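Local coordinates for protein cryptochrome DASH, chloroplastic/mitochondrial (Arabidopsis thaliana, PDB 2J4D) that repairs cyclobutane pyrimidine dimers in single-stranded DNA as a photolyase, carries FAD and a folate light antenna, and may act as a blue-light photoreceptor, at residues G38-R51 against L130-E144. Sequence-based numbering, arbitrary orientation.
Sequences GKGVTILWFRNDLR and LAKDFGARTVFAHKE
A bend about the CG-CD bond (chi3 -73°) lets R47 lay its guanidinium beside H142 and E144: NH2 reaches H142 O at 3.1 Å, close to the guanidinium plane, while E144 CG lies over one face, 3.5 Å above it, and W45 CH2 over the opposite face. E153 takes a salt bridge from the same NH2, and the E144 carboxylate, turned 80° from the guanidinium, pairs instead with R333. With an alanine here in place of R47, E153 would probably lose this charged mate and H142 O a donor, and a gap would be likely to open between W45 and E144. One water links R47 NE to H142 O, another bridges W45 O, D49 OD2 and H142 N.

Next to this, strands 41-46 and 138-142 run parallel. I43 N donates to T138 O, F140 N to I43 O and W45 N to F140 O, the last at 2.8 Å. T42 OG1, anti to its own N (chi1 -174°), meets T138 OG1 at 2.9 Å in a hydroxyl-hydroxyl hydrogen bond and lies at the edge of the F140 ring. On the face carrying I43 and V139, which lie side by side, I43 CD1 meets A136 CB at 3.7 Å and the helix backbone at A131. W45 CE3 touches A141 CB at 3.5 Å. At the far end, R137 N bonds V41 O, and its extended side chain sets one guanidinium face against K39 O and makes a weak bond from NH2 to G38 O.

Strand 41-46, central in the 3-2-1-4-5 parallel sheet, pairs here with 138-142, as in the Rossmann-like alpha/beta domain of photolyases and cryptochromes.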
loop_
_atom_site.group_PDB
_atom_site.type_symbol
_atom_site.label_atom_id
_atom_site.label_comp_id
_atom_site.label_asym_id
_atom_site.label_seq_id
_atom_site.Cartn_x
_atom_site.Cartn_y
_atom_site.Cartn_z
ATOM N N GLY A 38 15.393 -34.270 2.303
ATOM C CA GLY A 38 15.472 -34.606 0.893
ATOM C C GLY A 38 14.659 -33.767 -0.080
ATOM O O GLY A 38 14.710 -34.016 -1.285
ATOM N N LYS A 39 13.924 -32.769 0.409
ATOM C CA LYS A 39 13.103 -31.961 -0.491
ATOM C C LYS A 39 13.856 -30.944 -1.350
ATOM O O LYS A 39 13.269 -30.298 -2.222
ATOM C CB LYS A 39 11.968 -31.296 0.293
ATOM C CG LYS A 39 10.931 -32.320 0.744
ATOM C CD LYS A 39 9.698 -31.703 1.362
ATOM C CE LYS A 39 8.691 -32.789 1.704
ATOM N NZ LYS A 39 7.465 -32.243 2.336
ATOM N N GLY A 40 15.155 -30.807 -1.111
ATOM C CA GLY A 40 15.965 -29.905 -1.912
ATOM C C GLY A 40 15.839 -28.411 -1.679
ATOM O O GLY A 40 15.165 -27.944 -0.755
ATOM N N VAL A 41 16.492 -27.659 -2.554
ATOM C CA VAL A 41 16.514 -26.209 -2.478
ATOM C C VAL A 41 15.332 -25.515 -3.146
ATOM O O VAL A 41 14.841 -25.952 -4.189
ATOM C CB VAL A 41 17.807 -25.659 -3.117
ATOM C CG1 VAL A 41 17.790 -24.134 -3.116
ATOM C CG2 VAL A 41 19.019 -26.181 -2.362
ATOM N N THR A 42 14.879 -24.428 -2.529
ATOM C CA THR A 42 13.800 -23.628 -3.090
ATOM C C THR A 42 14.204 -22.164 -2.954
ATOM O O THR A 42 14.952 -21.788 -2.048
ATOM C CB THR A 42 12.451 -23.832 -2.357
ATOM O OG1 THR A 42 11.418 -23.125 -3.059
ATOM C CG2 THR A 42 12.519 -23.289 -0.934
ATOM N N ILE A 43 13.723 -21.343 -3.873
ATOM C CA ILE A 43 14.004 -19.922 -3.831
ATOM C C ILE A 43 12.687 -19.235 -3.498
ATOM O O ILE A 43 11.655 -19.572 -4.078
ATOM C CB ILE A 43 14.506 -19.413 -5.205
ATOM C CG1 ILE A 43 15.925 -19.933 -5.457
ATOM C CG2 ILE A 43 14.435 -17.872 -5.257
ATOM C CD1 ILE A 43 16.430 -19.732 -6.886
ATOM N N LEU A 44 12.718 -18.305 -2.546
ATOM C CA LEU A 44 11.528 -17.542 -2.181
ATOM C C LEU A 44 11.742 -16.132 -2.732
ATOM O O LEU A 44 12.629 -15.400 -2.284
ATOM C CB LEU A 44 11.349 -17.478 -0.658
ATOM C CG LEU A 44 10.160 -16.644 -0.154
ATOM C CD1 LEU A 44 8.851 -17.146 -0.757
ATOM C CD2 LEU A 44 10.110 -16.727 1.376
ATOM N N TRP A 45 10.929 -15.767 -3.712
ATOM C CA TRP A 45 11.032 -14.461 -4.359
ATOM C C TRP A 45 10.036 -13.459 -3.767
ATOM O O TRP A 45 8.821 -13.593 -3.936
ATOM C CB TRP A 45 10.826 -14.645 -5.870
ATOM C CG TRP A 45 10.671 -13.383 -6.675
ATOM C CD1 TRP A 45 11.285 -12.185 -6.466
ATOM C CD2 TRP A 45 9.849 -13.216 -7.836
ATOM N NE1 TRP A 45 10.893 -11.276 -7.427
ATOM C CE2 TRP A 45 10.013 -11.885 -8.280
ATOM C CE3 TRP A 45 8.991 -14.069 -8.550
ATOM C CZ2 TRP A 45 9.348 -11.380 -9.407
ATOM C CZ3 TRP A 45 8.331 -13.571 -9.670
ATOM C CH2 TRP A 45 8.514 -12.236 -10.087
ATOM N N PHE A 46 10.582 -12.467 -3.064
ATOM C CA PHE A 46 9.802 -11.413 -2.420
ATOM C C PHE A 46 9.511 -10.254 -3.368
ATOM O O PHE A 46 10.354 -9.871 -4.180
ATOM C CB PHE A 46 10.571 -10.840 -1.216
ATOM C CG PHE A 46 10.486 -11.678 0.042
ATOM C CD1 PHE A 46 9.444 -11.493 0.949
ATOM C CD2 PHE A 46 11.486 -12.597 0.351
ATOM C CE1 PHE A 46 9.396 -12.203 2.150
ATOM C CE2 PHE A 46 11.454 -13.319 1.552
ATOM C CZ PHE A 46 10.405 -13.121 2.456
ATOM N N ARG A 47 8.309 -9.701 -3.256
ATOM C CA ARG A 47 7.927 -8.539 -4.042
ATOM C C ARG A 47 7.258 -7.564 -3.082
ATOM O O ARG A 47 7.957 -6.828 -2.387
ATOM C CB ARG A 47 7.013 -8.934 -5.199
ATOM C CG ARG A 47 7.821 -9.437 -6.405
ATOM C CD ARG A 47 7.039 -9.345 -7.718
ATOM N NE ARG A 47 5.995 -10.356 -7.775
ATOM C CZ ARG A 47 5.234 -10.594 -8.835
ATOM N NH1 ARG A 47 5.387 -9.884 -9.946
ATOM N NH2 ARG A 47 4.340 -11.575 -8.789
ATOM N N ASN A 48 5.930 -7.553 -3.015
ATOM C CA ASN A 48 5.268 -6.660 -2.070
ATOM C C ASN A 48 4.609 -7.469 -0.962
ATOM O O ASN A 48 3.429 -7.320 -0.663
ATOM C CB ASN A 48 4.269 -5.745 -2.787
ATOM C CG ASN A 48 4.949 -4.507 -3.376
ATOM O OD1 ASN A 48 5.378 -3.609 -2.641
ATOM N ND2 ASN A 48 5.078 -4.471 -4.693
ATOM N N ASP A 49 5.422 -8.326 -0.357
ATOM C CA ASP A 49 5.008 -9.201 0.729
ATOM C C ASP A 49 6.201 -9.267 1.680
ATOM O O ASP A 49 6.618 -10.346 2.112
ATOM C CB ASP A 49 4.667 -10.592 0.169
ATOM C CG ASP A 49 5.801 -11.193 -0.678
ATOM O OD1 ASP A 49 6.761 -10.479 -1.029
ATOM O OD2 ASP A 49 5.719 -12.394 -1.008
ATOM N N LEU A 50 6.744 -8.093 2.010
ATOM C CA LEU A 50 7.934 -7.998 2.857
ATOM C C LEU A 50 7.691 -8.258 4.342
ATOM O O LEU A 50 7.817 -7.361 5.181
ATOM C CB LEU A 50 8.596 -6.625 2.654
ATOM C CG LEU A 50 8.769 -6.251 1.173
ATOM C CD1 LEU A 50 9.463 -4.893 1.056
ATOM C CD2 LEU A 50 9.563 -7.341 0.454
ATOM N N ARG A 51 7.351 -9.502 4.664
ATOM C CA ARG A 51 7.081 -9.884 6.048
ATOM C C ARG A 51 7.305 -11.375 6.210
ATOM O O ARG A 51 7.392 -12.116 5.221
ATOM C CB ARG A 51 5.618 -9.595 6.418
ATOM C CG ARG A 51 4.623 -10.456 5.615
ATOM C CD ARG A 51 3.170 -10.276 6.045
ATOM N NE ARG A 51 2.306 -11.244 5.357
ATOM C CZ ARG A 51 1.883 -11.124 4.099
ATOM N NH1 ARG A 51 2.223 -10.060 3.372
ATOM N NH2 ARG A 51 1.152 -12.087 3.548
ATOM N N LEU A 130 20.059 -17.828 -10.374
ATOM C CA LEU A 130 20.184 -18.366 -9.028
ATOM C C LEU A 130 19.633 -19.779 -8.968
ATOM O O LEU A 130 20.198 -20.638 -8.291
ATOM C CB LEU A 130 19.447 -17.479 -8.017
ATOM C CG LEU A 130 20.047 -16.094 -7.746
ATOM C CD1 LEU A 130 19.079 -15.272 -6.889
ATOM C CD2 LEU A 130 21.393 -16.244 -7.035
ATOM N N ALA A 131 18.531 -20.025 -9.674
ATOM C CA ALA A 131 17.925 -21.354 -9.666
ATOM C C ALA A 131 18.911 -22.391 -10.199
ATOM O O ALA A 131 19.068 -23.470 -9.617
ATOM C CB ALA A 131 16.654 -21.359 -10.500
ATOM N N LYS A 132 19.573 -22.057 -11.301
ATOM C CA LYS A 132 20.551 -22.963 -11.895
ATOM C C LYS A 132 21.735 -23.139 -10.948
ATOM O O LYS A 132 22.144 -24.256 -10.653
ATOM C CB LYS A 132 21.052 -22.404 -13.226
ATOM C CG LYS A 132 22.141 -23.249 -13.883
ATOM C CD LYS A 132 22.638 -22.602 -15.168
ATOM C CE LYS A 132 23.765 -23.405 -15.806
ATOM N NZ LYS A 132 23.318 -24.770 -16.207
ATOM N N ASP A 133 22.278 -22.026 -10.475
ATOM C CA ASP A 133 23.414 -22.059 -9.568
ATOM C C ASP A 133 23.196 -22.934 -8.334
ATOM O O ASP A 133 24.068 -23.732 -7.977
ATOM C CB ASP A 133 23.775 -20.642 -9.113
ATOM C CG ASP A 133 24.390 -19.809 -10.224
ATOM O OD1 ASP A 133 24.561 -20.333 -11.347
ATOM O OD2 ASP A 133 24.703 -18.626 -9.970
ATOM N N PHE A 134 22.042 -22.792 -7.688
ATOM C CA PHE A 134 21.755 -23.556 -6.481
ATOM C C PHE A 134 20.895 -24.796 -6.683
ATOM O O PHE A 134 20.553 -25.479 -5.721
ATOM C CB PHE A 134 21.120 -22.628 -5.444
ATOM C CG PHE A 134 22.049 -21.549 -4.959
ATOM C CD1 PHE A 134 22.983 -21.814 -3.966
ATOM C CD2 PHE A 134 22.022 -20.285 -5.526
ATOM C CE1 PHE A 134 23.880 -20.830 -3.547
ATOM C CE2 PHE A 134 22.913 -19.298 -5.117
ATOM C CZ PHE A 134 23.843 -19.573 -4.124
ATOM N N GLY A 135 20.556 -25.090 -7.933
ATOM C CA GLY A 135 19.740 -26.259 -8.218
ATOM C C GLY A 135 18.378 -26.246 -7.546
ATOM O O GLY A 135 17.886 -27.284 -7.099
ATOM N N ALA A 136 17.761 -25.069 -7.472
ATOM C CA ALA A 136 16.445 -24.930 -6.858
ATOM C C ALA A 136 15.393 -25.666 -7.680
ATOM O O ALA A 136 15.393 -25.597 -8.898
ATOM C CB ALA A 136 16.082 -23.456 -6.753
ATOM N N ARG A 137 14.489 -26.374 -7.020
ATOM C CA ARG A 137 13.448 -27.092 -7.745
ATOM C C ARG A 137 12.293 -26.151 -8.058
ATOM O O ARG A 137 11.558 -26.343 -9.026
ATOM C CB ARG A 137 12.906 -28.244 -6.899
ATOM C CG ARG A 137 13.961 -29.181 -6.349
ATOM C CD ARG A 137 13.308 -30.349 -5.625
ATOM N NE ARG A 137 14.296 -31.280 -5.093
ATOM C CZ ARG A 137 13.993 -32.392 -4.430
ATOM N NH1 ARG A 137 12.723 -32.715 -4.216
ATOM N NH2 ARG A 137 14.959 -33.178 -3.976
ATOM N N THR A 138 12.146 -25.122 -7.234
ATOM C CA THR A 138 11.043 -24.192 -7.395
ATOM C C THR A 138 11.390 -22.771 -6.974
ATOM O O THR A 138 12.367 -22.534 -6.264
ATOM C CB THR A 138 9.873 -24.617 -6.506
ATOM O OG1 THR A 138 10.349 -24.732 -5.158
ATOM C CG2 THR A 138 9.311 -25.954 -6.929
ATOM N N VAL A 139 10.580 -21.830 -7.446
ATOM C CA VAL A 139 10.696 -20.432 -7.055
ATOM C C VAL A 139 9.262 -20.103 -6.641
ATOM O O VAL A 139 8.337 -20.218 -7.450
ATOM C CB VAL A 139 11.098 -19.501 -8.214
ATOM C CG1 VAL A 139 11.055 -18.043 -7.734
ATOM C CG2 VAL A 139 12.497 -19.847 -8.712
ATOM N N PHE A 140 9.086 -19.744 -5.374
ATOM C CA PHE A 140 7.780 -19.390 -4.823
ATOM C C PHE A 140 7.646 -17.874 -4.733
ATOM O O PHE A 140 8.612 -17.176 -4.433
ATOM C CB PHE A 140 7.628 -19.973 -3.412
ATOM C CG PHE A 140 7.283 -21.431 -3.391
ATOM C CD1 PHE A 140 5.974 -21.848 -3.593
ATOM C CD2 PHE A 140 8.269 -22.391 -3.185
ATOM C CE1 PHE A 140 5.648 -23.206 -3.591
ATOM C CE2 PHE A 140 7.956 -23.748 -3.181
ATOM C CZ PHE A 140 6.640 -24.156 -3.385
ATOM N N ALA A 141 6.443 -17.373 -4.988
ATOM C CA ALA A 141 6.184 -15.945 -4.898
ATOM C C ALA A 141 4.682 -15.737 -4.826
ATOM O O ALA A 141 3.903 -16.637 -5.144
ATOM C CB ALA A 141 6.751 -15.219 -6.110
ATOM N N HIS A 142 4.279 -14.552 -4.391
ATOM C CA HIS A 142 2.865 -14.238 -4.325
ATOM C C HIS A 142 2.412 -13.783 -5.695
ATOM O O HIS A 142 3.155 -13.124 -6.419
ATOM C CB HIS A 142 2.607 -13.142 -3.296
ATOM C CG HIS A 142 2.518 -13.659 -1.898
ATOM N ND1 HIS A 142 1.493 -14.478 -1.475
ATOM C CD2 HIS A 142 3.331 -13.492 -0.831
ATOM C CE1 HIS A 142 1.678 -14.792 -0.205
ATOM N NE2 HIS A 142 2.788 -14.207 0.211
ATOM N N LYS A 143 1.184 -14.147 -6.042
ATOM C CA LYS A 143 0.592 -13.789 -7.322
ATOM C C LYS A 143 0.186 -12.323 -7.310
ATOM O O LYS A 143 -0.377 -11.841 -6.324
ATOM C CB LYS A 143 -0.655 -14.641 -7.560
ATOM C CG LYS A 143 -1.350 -14.403 -8.906
ATOM C CD LYS A 143 -0.627 -15.146 -10.031
ATOM C CE LYS A 143 -1.254 -14.856 -11.389
ATOM N NZ LYS A 143 -0.977 -13.453 -11.817
ATOM N N GLU A 144 0.486 -11.605 -8.384
ATOM C CA GLU A 144 0.073 -10.209 -8.469
ATOM C C GLU A 144 -1.046 -10.126 -9.508
ATOM O O GLU A 144 -1.351 -11.118 -10.179
ATOM C CB GLU A 144 1.254 -9.312 -8.837
ATOM C CG GLU A 144 2.189 -9.067 -7.663
ATOM C CD GLU A 144 1.579 -8.157 -6.594
ATOM O OE1 GLU A 144 0.373 -7.842 -6.681
ATOM O OE2 GLU A 144 2.311 -7.754 -5.662
HETATM O O HOH W 1 17.290 -29.093 -4.894
HETATM O O HOH W 2 6.429 -12.692 -3.645
HETATM O O HOH W 3 4.883 -11.370 -5.377
HETATM O O HOH W 4 3.772 -9.135 -3.917
HETATM O O HOH W 5 4.195 -6.150 -6.549
#